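3-dehydroquinate dehydratase (Thermus thermophilus, PDB 2UYG) catalyses the trans-dehydration of 3-dehydroquinate to 3-dehydroshikimate, probably through an enolate intermediate, in the pathway to chorismate and the aromatic amino acids. Local coordinates at residues E52-L55 / I56-Q60. Residues are numbered along the deposited sequence; the frame is centred on the assembly and turned at random.
Sequences EGQL and IEWVQ
The indole of W58 carries the side chain of Q54 on one face, one helical turn away, with amide and ring planes only 13° apart. CG of Q54 sits 3.6 Å from the centroid of the W58 six-membered ring, almost on its normal, a CH-pi contact. The amide carbon lies over the CE2–CZ2 bond, CD of Q54 3.4 Å from CE2 of W58, and OE1 reaches over the five-membered ring. Although OE1 of Q54 is 3.0 Å from NE1 of W58, it sits above the face there, and the angle is too poor for a hydrogen bond. Two torsions lay the glutamine there: CG is anti to the backbone N (chi1 173°), and a bend at chi2 (67°) brings the amide back over the indole. L55 CA approaches the ring obliquely. An alanine in place of W58 would probably strip the indole from under Q54, leaving its amide looser and opening a gap beside L5 and T49, which the ring also touches.

Beneath the side chains, the i to i+4 backbone ladder of helix 52-61 is regular. The W58 N to Q54 O bond is 3.0 Å long and nearly straight. I56 lies alongside E52, its CD1 3.7 Å from CG of E52, so the acidic chain is flanked by aliphatic carbon. Beyond that flank E52 OE2 hydrogen-bonds to S81 OG of its own chain and Y80 OH of the second subunit, while E57, on another side of the helix, spends its carboxylate on N50 and Y51 of that subunit.

In this flavodoxin-like fold, L55, V59 and W58 thus pack on L5 of the central parallel sheet, E57 and, in part, E52 bond to the neighbouring chain of the dodecamer, and the Q54–W58 stack relies on dispersion and weak CH-pi attraction instead of a side-chain hydrogen bond.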
ATOM      1  N   GLU A  52       2.995   3.321 -30.207  1.00 21.29           N
ATOM      2  CA  GLU A  52       2.505   4.372 -29.307  1.00 22.49           C
ATOM      3  C   GLU A  52       2.702   5.738 -29.964  1.00 21.08           C
ATOM      4  O   GLU A  52       1.807   6.609 -30.004  1.00 21.74           O
ATOM      5  CB  GLU A  52       3.295   4.282 -27.999  1.00 22.46           C
ATOM      6  CG  GLU A  52       3.164   5.546 -27.135  1.00 28.68           C
ATOM      7  CD  GLU A  52       3.885   5.479 -25.806  1.00 30.56           C
ATOM      8  OE1 GLU A  52       5.126   5.230 -25.864  1.00 27.36           O
ATOM      9  OE2 GLU A  52       3.211   5.697 -24.742  1.00 27.70           O
ATOM     10  N   GLY A  53       3.901   5.901 -30.493  1.00 20.12           N
ATOM     11  CA  GLY A  53       4.265   7.051 -31.289  1.00 21.90           C
ATOM     12  C   GLY A  53       3.311   7.415 -32.429  1.00 21.62           C
ATOM     13  O   GLY A  53       3.020   8.602 -32.624  1.00 21.51           O
ATOM     14  N   GLN A  54       2.904   6.420 -33.227  1.00 19.10           N
ATOM     15  CA  GLN A  54       2.047   6.699 -34.313  1.00 20.66           C
ATOM     16  C   GLN A  54       0.676   7.112 -33.785  1.00 21.61           C
ATOM     17  O   GLN A  54       0.060   7.993 -34.339  1.00 22.93           O
ATOM     18  CB  GLN A  54       2.011   5.492 -35.289  1.00 20.36           C
ATOM     19  CG  GLN A  54       0.965   5.633 -36.431  1.00 20.72           C
ATOM     20  CD  GLN A  54       1.261   6.732 -37.423  1.00 24.40           C
ATOM     21  OE1 GLN A  54       0.880   7.947 -37.255  1.00 28.55           O
ATOM     22  NE2 GLN A  54       1.811   6.309 -38.519  1.00 20.33           N
ATOM     23  N   LEU A  55       0.215   6.506 -32.682  1.00 22.97           N
ATOM     24  CA  LEU A  55      -1.114   6.829 -32.101  1.00 23.39           C
ATOM     25  C   LEU A  55      -1.139   8.272 -31.664  1.00 22.61           C
ATOM     26  O   LEU A  55      -2.080   9.019 -31.880  1.00 22.12           O
ATOM     27  CB  LEU A  55      -1.408   5.939 -30.852  1.00 22.37           C
ATOM     28  CG  LEU A  55      -2.635   5.076 -30.816  1.00 29.07           C
ATOM     29  CD1 LEU A  55      -2.968   4.540 -29.383  1.00 27.69           C
ATOM     30  CD2 LEU A  55      -3.878   5.599 -31.542  1.00 27.52           C
ATOM     31  N   ILE A  56      -0.067   8.625 -30.974  1.00 23.41           N
ATOM     32  CA  ILE A  56       0.147   9.957 -30.502  1.00 23.75           C
ATOM     33  C   ILE A  56       0.032  10.950 -31.663  1.00 24.00           C
ATOM     34  O   ILE A  56      -0.762  11.895 -31.580  1.00 23.88           O
ATOM     35  CB  ILE A  56       1.514  10.035 -29.842  1.00 25.93           C
ATOM     36  CG1 ILE A  56       1.449   9.387 -28.446  1.00 26.01           C
ATOM     37  CG2 ILE A  56       2.000  11.529 -29.727  1.00 23.08           C
ATOM     38  CD1 ILE A  56       2.848   9.160 -27.826  1.00 31.71           C
ATOM     39  N   GLU A  57       0.813  10.729 -32.731  1.00 23.21           N
ATOM     40  CA  GLU A  57       0.879  11.656 -33.839  1.00 23.31           C
ATOM     41  C   GLU A  57      -0.501  11.814 -34.458  1.00 22.57           C
ATOM     42  O   GLU A  57      -0.917  12.927 -34.647  1.00 20.78           O
ATOM     43  CB  GLU A  57       1.957  11.271 -34.859  1.00 22.92           C
ATOM     44  CG  GLU A  57       3.296  11.581 -34.267  1.00 28.26           C
ATOM     45  CD  GLU A  57       4.508  11.394 -35.136  1.00 31.61           C
ATOM     46  OE1 GLU A  57       4.511  10.563 -36.041  1.00 33.72           O
ATOM     47  OE2 GLU A  57       5.509  12.068 -34.806  1.00 32.65           O
ATOM     48  N   TRP A  58      -1.228  10.720 -34.676  1.00 22.90           N
ATOM     49  CA  TRP A  58      -2.580  10.817 -35.208  1.00 22.57           C
ATOM     50  C   TRP A  58      -3.522  11.587 -34.272  1.00 24.04           C
ATOM     51  O   TRP A  58      -4.391  12.383 -34.732  1.00 25.86           O
ATOM     52  CB  TRP A  58      -3.131   9.441 -35.441  1.00 21.38           C
ATOM     53  CG  TRP A  58      -2.577   8.686 -36.576  1.00 22.64           C
ATOM     54  CD1 TRP A  58      -2.074   9.226 -37.797  1.00 23.31           C
ATOM     55  CD2 TRP A  58      -2.651   7.266 -36.781  1.00 19.44           C
ATOM     56  NE1 TRP A  58      -1.771   8.199 -38.656  1.00 21.91           N
ATOM     57  CE2 TRP A  58      -2.113   6.992 -38.079  1.00 18.83           C
ATOM     58  CE3 TRP A  58      -3.049   6.153 -35.945  1.00 20.72           C
ATOM     59  CZ2 TRP A  58      -1.888   5.660 -38.553  1.00 23.22           C
ATOM     60  CZ3 TRP A  58      -2.899   4.859 -36.413  1.00 17.52           C
ATOM     61  CH2 TRP A  58      -2.357   4.600 -37.730  1.00 26.36           C
ATOM     62  N   VAL A  59      -3.443  11.402 -32.960  1.00 25.10           N
ATOM     63  CA  VAL A  59      -4.327  12.252 -32.193  1.00 24.49           C
ATOM     64  C   VAL A  59      -3.879  13.682 -32.335  1.00 23.91           C
ATOM     65  O   VAL A  59      -4.722  14.568 -32.574  1.00 22.23           O
ATOM     66  CB  VAL A  59      -4.741  11.787 -30.694  1.00 24.68           C
ATOM     67  CG1 VAL A  59      -4.660  10.320 -30.446  1.00 23.60           C
ATOM     68  CG2 VAL A  59      -4.193  12.663 -29.690  1.00 27.14           C
ATOM     69  N   GLN A  60      -2.561  13.907 -32.348  1.00 24.58           N
ATOM     70  CA  GLN A  60      -2.047  15.292 -32.349  1.00 24.80           C
ATOM     71  C   GLN A  60      -2.477  16.068 -33.595  1.00 27.02           C
ATOM     72  O   GLN A  60      -2.924  17.259 -33.492  1.00 28.30           O
ATOM     73  CB  GLN A  60      -0.513  15.325 -32.262  1.00 23.80           C
ATOM     74  CG  GLN A  60       0.133  15.062 -30.938  1.00 21.56           C
ATOM     75  CD  GLN A  60       1.679  14.939 -31.056  1.00 22.54           C
ATOM     76  OE1 GLN A  60       2.241  14.979 -32.140  1.00 20.77           O
ATOM     77  NE2 GLN A  60       2.322  14.767 -29.965  1.00 20.45           N
TER